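Local atomic coordinates of transcriptional regulator, MarR family (Listeria monocytogenes str. 4b, PDB entry 2QWW), a protein that probably binds DNA as a dimer through winged helix-turn-helix domains and so regulates transcription, as other MarR-family regulators do. Residues A[23-26]-A[27-31]; A[108-111]-A[112-115]; A[139-142]-A[143-147]. All coordinates share one frame; numbering follows the deposited sequence.

Contact 1: residues A[23-26]-A[27-31]; sequences QRIS and AGYAD
Tyr29 lies alongside Ile25, one turn further along the long N-terminal helix 8-37, and the two side chains point the same way in an i to i+4 pairing on an α-helix. From its base outward, the tyrosine first meets backbone. Its CB sits 3.7 Å from Ser26 O, and its CG lies 4.0 Å from Ile25 O. The ring then leans back over the preceding turn, since CG is anti to the carbonyl carbon of Tyr29 and beside its N (chi1 -74°). This brings CD2 to within 3.3 Å of Ile25 O, a carbonyl oxygen that approaches the ring obliquely. One atom further out the contact turns apolar, with CE2 packing at 3.6 Å against the CG2 methyl of Ile25. That methyl is the branch lying anti to the isoleucine N, and the isoleucine side chain also packs on Leu150 of the second subunit. The tyrosine side chain also packs on Phe119, Met120 and Ala123 of helix 118-128. Tyr29 thus touches a helix of its own chain, whereas Ile25 touches the partner subunit.

The backbone ladder beneath is uneven. Ala27 N to Gln23 O measures 2.9 Å and Ala30 N to Ser26 O measures 3.0 Å, whereas the bonds from Gly28 N to Arg24 O and from Tyr29 N to Ile25 O are weak. Ile25 O thus accepts the long, weak bond from Tyr29 N while touching the same residue's ring. Ser26 turns its hydroxyl back along the helix, where OG is hydrogen-bonded to Ile22 O. On the next turn, the methyl CB of Ala30 rests 3.5 Å from Ser26 O, the oxygen that its own N donates to.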
ATOM      1  N   GLN A  23      -8.918   0.639   1.397  1.00 39.78           N
ATOM      2  CA  GLN A  23      -7.617   0.231   0.895  1.00 40.97           C
ATOM      3  C   GLN A  23      -7.298  -1.162   1.444  1.00 40.10           C
ATOM      4  O   GLN A  23      -6.750  -1.982   0.728  1.00 41.43           O
ATOM      5  CB  GLN A  23      -6.558   1.282   1.270  1.00 41.86           C
ATOM      6  CG  GLN A  23      -5.089   1.012   0.845  1.00 44.25           C
ATOM      7  CD  GLN A  23      -4.894   0.738  -0.645  1.00 56.07           C
ATOM      8  OE1 GLN A  23      -5.348  -0.282  -1.165  1.00 65.66           O
ATOM      9  NE2 GLN A  23      -4.166   1.626  -1.323  1.00 54.61           N
ATOM     10  N   ARG A  24      -7.687  -1.425   2.692  1.00 39.55           N
ATOM     11  CA  ARG A  24      -7.497  -2.723   3.320  1.00 42.22           C
ATOM     12  C   ARG A  24      -8.301  -3.803   2.568  1.00 41.39           C
ATOM     13  O   ARG A  24      -7.801  -4.899   2.324  1.00 40.28           O
ATOM     14  CB  ARG A  24      -7.890  -2.651   4.806  1.00 41.97           C
ATOM     15  CG  ARG A  24      -7.694  -3.950   5.580  1.00 48.56           C
ATOM     16  CD  ARG A  24      -8.127  -3.875   7.039  1.00 49.85           C
ATOM     17  NE  ARG A  24      -9.384  -3.148   7.251  1.00 63.97           N
ATOM     18  CZ  ARG A  24     -10.607  -3.597   6.955  1.00 65.04           C
ATOM     19  NH1 ARG A  24     -10.798  -4.791   6.383  1.00 69.84           N
ATOM     20  NH2 ARG A  24     -11.658  -2.823   7.220  1.00 61.52           N
ATOM     21  N   ILE A  25      -9.530  -3.472   2.171  1.00 40.75           N
ATOM     22  CA  ILE A  25     -10.387  -4.392   1.414  1.00 38.37           C
ATOM     23  C   ILE A  25      -9.867  -4.576   0.002  1.00 38.01           C
ATOM     24  O   ILE A  25      -9.926  -5.673  -0.549  1.00 37.93           O
ATOM     25  CB  ILE A  25     -11.843  -3.878   1.367  1.00 39.41           C
ATOM     26  CG1 ILE A  25     -12.462  -3.996   2.764  1.00 37.75           C
ATOM     27  CG2 ILE A  25     -12.680  -4.639   0.318  1.00 38.66           C
ATOM     28  CD1 ILE A  25     -13.738  -3.225   2.926  1.00 42.29           C
ATOM     29  N   SER A  26      -9.386  -3.494  -0.591  1.00 37.13           N
ATOM     30  CA  SER A  26      -8.844  -3.558  -1.930  1.00 39.18           C
ATOM     31  C   SER A  26      -7.598  -4.445  -1.952  1.00 40.00           C
ATOM     32  O   SER A  26      -7.346  -5.121  -2.932  1.00 37.93           O
ATOM     33  CB  SER A  26      -8.511  -2.163  -2.453  1.00 39.07           C
ATOM     34  OG  SER A  26      -9.668  -1.352  -2.518  1.00 46.13           O
ATOM     35  N   ALA A  27      -6.821  -4.433  -0.872  1.00 41.77           N
ATOM     36  CA  ALA A  27      -5.622  -5.262  -0.802  1.00 43.15           C
ATOM     37  C   ALA A  27      -5.956  -6.762  -0.871  1.00 42.94           C
ATOM     38  O   ALA A  27      -5.257  -7.528  -1.532  1.00 43.95           O
ATOM     39  CB  ALA A  27      -4.830  -4.936   0.460  1.00 43.06           C
ATOM     40  N   GLY A  28      -7.024  -7.168  -0.199  1.00 43.04           N
ATOM     41  CA  GLY A  28      -7.466  -8.565  -0.213  1.00 42.83           C
ATOM     42  C   GLY A  28      -7.851  -9.025  -1.607  1.00 42.85           C
ATOM     43  O   GLY A  28      -7.547 -10.157  -1.984  1.00 43.39           O
ATOM     44  N   TYR A  29      -8.528  -8.159  -2.362  1.00 40.14           N
ATOM     45  CA  TYR A  29      -8.895  -8.458  -3.748  1.00 40.52           C
ATOM     46  C   TYR A  29      -7.684  -8.461  -4.660  1.00 39.91           C
ATOM     47  O   TYR A  29      -7.701  -9.123  -5.694  1.00 38.80           O
ATOM     48  CB  TYR A  29      -9.919  -7.464  -4.312  1.00 39.29           C
ATOM     49  CG  TYR A  29     -11.313  -7.653  -3.788  1.00 41.24           C
ATOM     50  CD1 TYR A  29     -12.056  -8.772  -4.150  1.00 40.09           C
ATOM     51  CD2 TYR A  29     -11.902  -6.718  -2.943  1.00 40.09           C
ATOM     52  CE1 TYR A  29     -13.327  -8.968  -3.676  1.00 39.70           C
ATOM     53  CE2 TYR A  29     -13.192  -6.906  -2.462  1.00 41.33           C
ATOM     54  CZ  TYR A  29     -13.898  -8.032  -2.841  1.00 40.37           C
ATOM     55  OH  TYR A  29     -15.178  -8.258  -2.383  1.00 41.64           O
ATOM     56  N   ALA A  30      -6.682  -7.652  -4.317  1.00 40.52           N
ATOM     57  CA  ALA A  30      -5.408  -7.607  -5.042  1.00 40.51           C
ATOM     58  C   ALA A  30      -4.684  -8.950  -4.859  1.00 40.51           C
ATOM     59  O   ALA A  30      -4.067  -9.450  -5.787  1.00 42.22           O
ATOM     60  CB  ALA A  30      -4.545  -6.449  -4.527  1.00 41.21           C
ATOM     61  N   ASP A  31      -4.785  -9.536  -3.664  1.00 41.47           N
ATOM     62  CA  ASP A  31      -4.225 -10.863  -3.378  1.00 42.22           C
ATOM     63  C   ASP A  31      -4.931 -11.955  -4.161  1.00 41.52           C
ATOM     64  O   ASP A  31      -4.278 -12.871  -4.641  1.00 41.74           O
ATOM     65  CB  ASP A  31      -4.346 -11.236  -1.897  1.00 43.76           C
ATOM     66  CG  ASP A  31      -3.499 -10.372  -0.993  1.00 47.89           C
ATOM     67  OD1 ASP A  31      -2.572  -9.695  -1.482  1.00 58.86           O
ATOM     68  OD2 ASP A  31      -3.771 -10.381   0.226  1.00 59.51           O
TER

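Contact 2: residues A[108-111]-A[112-115]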
ATOM      1  N   GLU A 108       3.654  -8.241 -20.256  1.00 37.56           N
ATOM      2  CA  GLU A 108       2.795  -7.058 -20.445  1.00 41.31           C
ATOM      3  C   GLU A 108       1.329  -7.422 -20.159  1.00 41.24           C
ATOM      4  O   GLU A 108       0.634  -6.722 -19.417  1.00 42.24           O
ATOM      5  CB  GLU A 108       2.965  -6.472 -21.874  1.00 42.62           C
ATOM      6  CG  GLU A 108       4.347  -5.837 -22.150  1.00 45.40           C
ATOM      7  CD  GLU A 108       4.586  -5.432 -23.618  1.00 46.01           C
ATOM      8  OE1 GLU A 108       3.665  -5.584 -24.454  1.00 53.54           O
ATOM      9  OE2 GLU A 108       5.710  -4.960 -23.935  1.00 50.54           O
ATOM     10  N   ASP A 109       0.899  -8.559 -20.706  1.00 42.58           N
ATOM     11  CA  ASP A 109      -0.465  -9.072 -20.546  1.00 41.46           C
ATOM     12  C   ASP A 109      -0.877  -9.229 -19.087  1.00 41.45           C
ATOM     13  O   ASP A 109      -1.960  -8.775 -18.716  1.00 41.02           O
ATOM     14  CB  ASP A 109      -0.617 -10.412 -21.259  1.00 41.50           C
ATOM     15  CG  ASP A 109      -0.415 -10.308 -22.770  1.00 48.64           C
ATOM     16  OD1 ASP A 109      -0.386  -9.169 -23.291  1.00 61.05           O
ATOM     17  OD2 ASP A 109      -0.277 -11.365 -23.437  1.00 52.21           O
ATOM     18  N   LEU A 110      -0.025  -9.862 -18.272  1.00 40.32           N
ATOM     19  CA  LEU A 110      -0.307 -10.045 -16.838  1.00 40.72           C
ATOM     20  C   LEU A 110      -0.198  -8.753 -16.042  1.00 41.03           C
ATOM     21  O   LEU A 110      -0.912  -8.582 -15.042  1.00 41.02           O
ATOM     22  CB  LEU A 110       0.617 -11.094 -16.207  1.00 40.77           C
ATOM     23  CG  LEU A 110       0.618 -12.480 -16.849  1.00 42.01           C
ATOM     24  CD1 LEU A 110       1.640 -13.364 -16.169  1.00 44.86           C
ATOM     25  CD2 LEU A 110      -0.757 -13.098 -16.783  1.00 43.11           C
ATOM     26  N   SER A 111       0.728  -7.873 -16.429  1.00 40.45           N
ATOM     27  CA  SER A 111       0.828  -6.563 -15.788  1.00 39.54           C
ATOM     28  C   SER A 111      -0.540  -5.886 -15.929  1.00 39.85           C
ATOM     29  O   SER A 111      -1.140  -5.466 -14.946  1.00 37.50           O
ATOM     30  CB  SER A 111       1.891  -5.699 -16.462  1.00 39.76           C
ATOM     31  OG  SER A 111       2.053  -4.486 -15.749  1.00 39.52           O
ATOM     32  N   LYS A 112      -1.047  -5.862 -17.155  1.00 40.08           N
ATOM     33  CA  LYS A 112      -2.357  -5.290 -17.469  1.00 43.52           C
ATOM     34  C   LYS A 112      -3.503  -5.903 -16.639  1.00 44.16           C
ATOM     35  O   LYS A 112      -4.357  -5.185 -16.109  1.00 43.90           O
ATOM     36  CB  LYS A 112      -2.641  -5.428 -18.971  1.00 43.20           C
ATOM     37  CG  LYS A 112      -1.770  -4.508 -19.837  1.00 44.58           C
ATOM     38  CD  LYS A 112      -1.776  -4.913 -21.291  1.00 44.77           C
ATOM     39  CE  LYS A 112      -0.875  -4.004 -22.118  1.00 49.35           C
ATOM     40  NZ  LYS A 112      -0.779  -4.467 -23.538  1.00 41.80           N
ATOM     41  N   ARG A 113      -3.506  -7.225 -16.509  1.00 44.29           N
ATOM     42  CA  ARG A 113      -4.527  -7.892 -15.708  1.00 44.89           C
ATOM     43  C   ARG A 113      -4.349  -7.592 -14.214  1.00 45.68           C
ATOM     44  O   ARG A 113      -5.310  -7.662 -13.435  1.00 46.94           O
ATOM     45  CB  ARG A 113      -4.529  -9.397 -15.988  1.00 45.27           C
ATOM     46  CG  ARG A 113      -4.965  -9.759 -17.415  1.00 46.42           C
ATOM     47  CD  ARG A 113      -4.921 -11.261 -17.651  1.00 46.54           C
ATOM     48  NE  ARG A 113      -5.707 -11.951 -16.632  1.00 48.36           N
ATOM     49  CZ  ARG A 113      -5.688 -13.262 -16.395  1.00 51.96           C
ATOM     50  NH1 ARG A 113      -4.912 -14.082 -17.099  1.00 51.72           N
ATOM     51  NH2 ARG A 113      -6.452 -13.755 -15.420  1.00 51.03           N
ATOM     52  N   SER A 114      -3.131  -7.242 -13.806  1.00 45.41           N
ATOM     53  CA  SER A 114      -2.876  -6.879 -12.409  1.00 44.55           C
ATOM     54  C   SER A 114      -3.414  -5.482 -12.071  1.00 46.02           C
ATOM     55  O   SER A 114      -3.878  -5.236 -10.952  1.00 46.05           O
ATOM     56  CB  SER A 114      -1.378  -6.906 -12.111  1.00 44.03           C
ATOM     57  OG  SER A 114      -1.146  -6.646 -10.736  1.00 46.13           O
ATOM     58  N   THR A 115      -3.343  -4.562 -13.029  1.00 47.76           N
ATOM     59  CA  THR A 115      -3.811  -3.181 -12.806  1.00 48.41           C
ATOM     60  C   THR A 115      -5.332  -3.086 -12.922  1.00 48.03           C
ATOM     61  O   THR A 115      -5.958  -2.357 -12.152  1.00 51.23           O
ATOM     62  CB  THR A 115      -3.129  -2.207 -13.777  1.00 48.77           C
ATOM     63  OG1 THR A 115      -3.385  -2.614 -15.133  1.00 51.42           O
ATOM     64  CG2 THR A 115      -1.635  -2.207 -13.532  1.00 47.36           C
TER
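The guanidinium of Arg113 has its nearest side-chain neighbour in Leu110, whose CD2 approaches NH1 obliquely at 4.3 Å, a loose methyl-to-guanidinium contact on the surface of the α-helix that follows the β-wing of the winged-helix domain. The carboxylates of Glu108 and Asp109, the other flat groups, stand near the ammonium of Lys112 without contact: Glu108 OE1 and Asp109 OD1 are each 4.7 Å from Lys112 NZ. At that distance the two carboxylates would probably still help to stabilise the positive charge of the lysine. Its chain is extended beyond CG and runs back along the preceding turn, with CG lying 3.3 Å from Glu108 O.

That oxygen also accepts a nearly straight hydrogen bond from Lys112 N (N-H...O 171°). Towards the end of helix 105-115 the bonds become less straight. Ser114 N is shared between Leu110 O and, weakly, Ser111 O, while Thr115 N donates to Ser111 O. On the inward side Ser111 is buried, its OG hydrogen-bonded to Asn48, and its side chain touches Ile47 of helix 41-52. Leu110, Arg113 and Ser114 rest on Leu37, so the helix is in contact with both helix 41-52 and the long N-terminal helix 8-37. In the last turn Thr115 places its hydroxyl between its N and carbonyl carbon (chi1 58°), from where OG1 donates to Lys112 O at 2.9 Å.

Contact 3: residues A[139-142]-A[143-147]; sequences LIRL and NKKVE
Asn143 overlaps Leu139 one turn back on helix 133-150, the two side chains lying side by side and pointing the same way, with ND2 3.4 Å from the leucine CD1 methyl. The amide is held against the helix because CG is beside the backbone N and anti to the carbonyl carbon (chi1 -81°), which also leaves CB 3.3 Å from Leu139 O. Both polar ends have partners beyond the two segments. OD1 is hydrogen-bonded to Tyr19 OH, and ND2 to OD1 of Asn143 of the second subunit, so this buried amide lies in the dimer interface of the MarR fold. Leu139 and Val146 pack on Val146 and Leu139 of that subunit, respectively.

On another side of the helix Arg141 and Lys145 also run alongside each other. Arg141 NH1 reaches the lysine CE at 3.5 Å, and one guanidinium face receives Leu142 CD2 off-centre. The two cationic ends stand 4.4 Å apart, NH1 to NZ, yet Arg141 NE is paired with Glu138 in a salt bridge. Further on, Lys144 NZ makes a weak bridge to Glu147 OE1 at 3.4 Å, while Glu147 OE2 forms a salt bridge with Lys151 of its own chain and a hydrogen bond with Ser21 of the second subunit. Side-chain amide hydrogen bonds and aliphatic packing thus meet the buried Asn143-Leu139 face, while acids near Arg141 and Lys144 probably offset the positive charge.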
ATOM      1  N   LEU A 139     -20.046  10.415  -5.609  1.00 36.72           N
ATOM      2  CA  LEU A 139     -18.924   9.661  -5.013  1.00 36.32           C
ATOM      3  C   LEU A 139     -17.651   9.909  -5.818  1.00 34.44           C
ATOM      4  O   LEU A 139     -16.608  10.279  -5.268  1.00 34.34           O
ATOM      5  CB  LEU A 139     -19.241   8.154  -5.009  1.00 36.86           C
ATOM      6  CG  LEU A 139     -18.199   7.178  -4.456  1.00 35.94           C
ATOM      7  CD1 LEU A 139     -17.891   7.413  -2.990  1.00 37.82           C
ATOM      8  CD2 LEU A 139     -18.693   5.754  -4.670  1.00 39.39           C
ATOM      9  N   ILE A 140     -17.773   9.716  -7.128  1.00 32.35           N
ATOM     10  CA  ILE A 140     -16.668   9.917  -8.053  0.50 33.36           C
ATOM     11  C   ILE A 140     -16.219  11.372  -8.099  1.00 34.99           C
ATOM     12  O   ILE A 140     -15.025  11.632  -8.068  1.00 36.71           O
ATOM     13  CB  ILE A 140     -17.035   9.472  -9.491  0.50 31.68           C
ATOM     14  CG1 ILE A 140     -17.236   7.959  -9.541  0.50 30.58           C
ATOM     15  CG2 ILE A 140     -15.917   9.849 -10.485  0.50 37.07           C
ATOM     16  CD1 ILE A 140     -17.786   7.455 -10.855  0.50 30.34           C
ATOM     17  N   ARG A 141     -17.182  12.300  -8.182  1.00 34.92           N
ATOM     18  CA  ARG A 141     -16.903  13.736  -8.252  1.00 35.41           C
ATOM     19  C   ARG A 141     -16.227  14.249  -7.002  1.00 32.99           C
ATOM     20  O   ARG A 141     -15.245  14.985  -7.083  1.00 33.72           O
ATOM     21  CB  ARG A 141     -18.189  14.548  -8.486  1.00 36.73           C
ATOM     22  CG  ARG A 141     -17.947  16.064  -8.664  1.00 36.99           C
ATOM     23  CD  ARG A 141     -19.229  16.857  -8.910  1.00 37.92           C
ATOM     24  NE  ARG A 141     -19.947  17.157  -7.670  1.00 41.16           N
ATOM     25  CZ  ARG A 141     -19.630  18.142  -6.832  1.00 42.90           C
ATOM     26  NH1 ARG A 141     -18.580  18.931  -7.060  1.00 47.60           N
ATOM     27  NH2 ARG A 141     -20.355  18.334  -5.729  1.00 47.51           N
ATOM     28  N   LEU A 142     -16.761  13.893  -5.845  1.00 30.64           N
ATOM     29  CA  LEU A 142     -16.176  14.356  -4.588  1.00 31.59           C
ATOM     30  C   LEU A 142     -14.776  13.736  -4.321  1.00 31.72           C
ATOM     31  O   LEU A 142     -13.856  14.446  -3.922  1.00 32.61           O
ATOM     32  CB  LEU A 142     -17.164  14.134  -3.427  1.00 30.16           C
ATOM     33  CG  LEU A 142     -18.486  14.915  -3.510  1.00 33.00           C
ATOM     34  CD1 LEU A 142     -19.483  14.506  -2.389  1.00 37.62           C
ATOM     35  CD2 LEU A 142     -18.231  16.399  -3.465  1.00 36.77           C
ATOM     36  N   ASN A 143     -14.606  12.436  -4.539  1.00 30.41           N
ATOM     37  CA  ASN A 143     -13.290  11.816  -4.367  1.00 31.13           C
ATOM     38  C   ASN A 143     -12.241  12.430  -5.324  1.00 32.00           C
ATOM     39  O   ASN A 143     -11.120  12.753  -4.903  1.00 28.46           O
ATOM     40  CB  ASN A 143     -13.366  10.287  -4.510  1.00 30.46           C
ATOM     41  CG  ASN A 143     -13.855   9.597  -3.230  1.00 31.06           C
ATOM     42  OD1 ASN A 143     -13.371   9.874  -2.146  1.00 35.92           O
ATOM     43  ND2 ASN A 143     -14.792   8.692  -3.365  1.00 35.80           N
ATOM     44  N   LYS A 144     -12.647  12.641  -6.572  1.00 32.04           N
ATOM     45  CA  LYS A 144     -11.810  13.285  -7.582  1.00 35.60           C
ATOM     46  C   LYS A 144     -11.427  14.702  -7.121  1.00 37.00           C
ATOM     47  O   LYS A 144     -10.286  15.135  -7.285  1.00 37.67           O
ATOM     48  CB  LYS A 144     -12.558  13.335  -8.905  1.00 34.69           C
ATOM     49  CG  LYS A 144     -11.749  13.795 -10.121  1.00 47.56           C
ATOM     50  CD  LYS A 144     -10.890  12.672 -10.690  1.00 55.68           C
ATOM     51  CE  LYS A 144      -9.756  13.196 -11.572  1.00 56.20           C
ATOM     52  NZ  LYS A 144      -8.725  13.925 -10.761  1.00 58.16           N
ATOM     53  N   LYS A 145     -12.372  15.412  -6.512  1.00 37.22           N
ATOM     54  CA  LYS A 145     -12.098  16.739  -5.990  1.00 38.15           C
ATOM     55  C   LYS A 145     -11.028  16.664  -4.909  1.00 36.11           C
ATOM     56  O   LYS A 145     -10.081  17.458  -4.894  1.00 33.55           O
ATOM     57  CB  LYS A 145     -13.382  17.370  -5.458  1.00 38.58           C
ATOM     58  CG  LYS A 145     -13.265  18.806  -5.022  1.00 43.53           C
ATOM     59  CD  LYS A 145     -14.637  19.382  -4.671  1.00 44.07           C
ATOM     60  CE  LYS A 145     -15.408  19.828  -5.895  1.00 53.13           C
ATOM     61  NZ  LYS A 145     -14.818  21.061  -6.491  1.00 56.88           N
ATOM     62  N   VAL A 146     -11.163  15.682  -4.031  1.00 34.96           N
ATOM     63  CA  VAL A 146     -10.222  15.500  -2.938  1.00 36.07           C
ATOM     64  C   VAL A 146      -8.795  15.252  -3.463  1.00 36.16           C
ATOM     65  O   VAL A 146      -7.839  15.843  -2.970  1.00 35.37           O
ATOM     66  CB  VAL A 146     -10.669  14.376  -1.948  1.00 36.58           C
ATOM     67  CG1 VAL A 146      -9.606  14.135  -0.870  1.00 35.09           C
ATOM     68  CG2 VAL A 146     -11.986  14.741  -1.267  1.00 36.41           C
ATOM     69  N   GLU A 147      -8.671  14.370  -4.440  1.00 35.25           N
ATOM     70  CA  GLU A 147      -7.404  14.050  -5.068  1.00 36.94           C
ATOM     71  C   GLU A 147      -6.790  15.295  -5.691  1.00 37.33           C
ATOM     72  O   GLU A 147      -5.605  15.551  -5.515  1.00 35.53           O
ATOM     73  CB  GLU A 147      -7.629  13.020  -6.169  1.00 36.09           C
ATOM     74  CG  GLU A 147      -6.383  12.621  -6.936  1.00 40.71           C
ATOM     75  CD  GLU A 147      -6.689  11.910  -8.244  1.00 43.89           C
ATOM     76  OE1 GLU A 147      -7.870  11.580  -8.505  1.00 49.36           O
ATOM     77  OE2 GLU A 147      -5.733  11.670  -9.019  1.00 53.21           O
TER

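Overall arrangement
All three contacts are one-turn pairings within single helices, and none touches another. Contacts 1 and 2 have centres about 17 Å apart, and their helices, 8-37 and 105-115, meet through Leu37. Contact 3, on helix 133-150, lies about 26 Å from contact 2, centre to centre. Contacts 1 and 2 are surface contacts, whereas contact 3 is partly buried. Contacts 1 and 3 both reach the second subunit, contact 1 by packing, contact 3 by packing and hydrogen bonds. Their chemistry follows place: aromatic-aliphatic in contact 1, charged and hydroxyl-bearing beside the winged helix in contact 2, and amide, leucine and ion pairs at the dimer interface in contact 3.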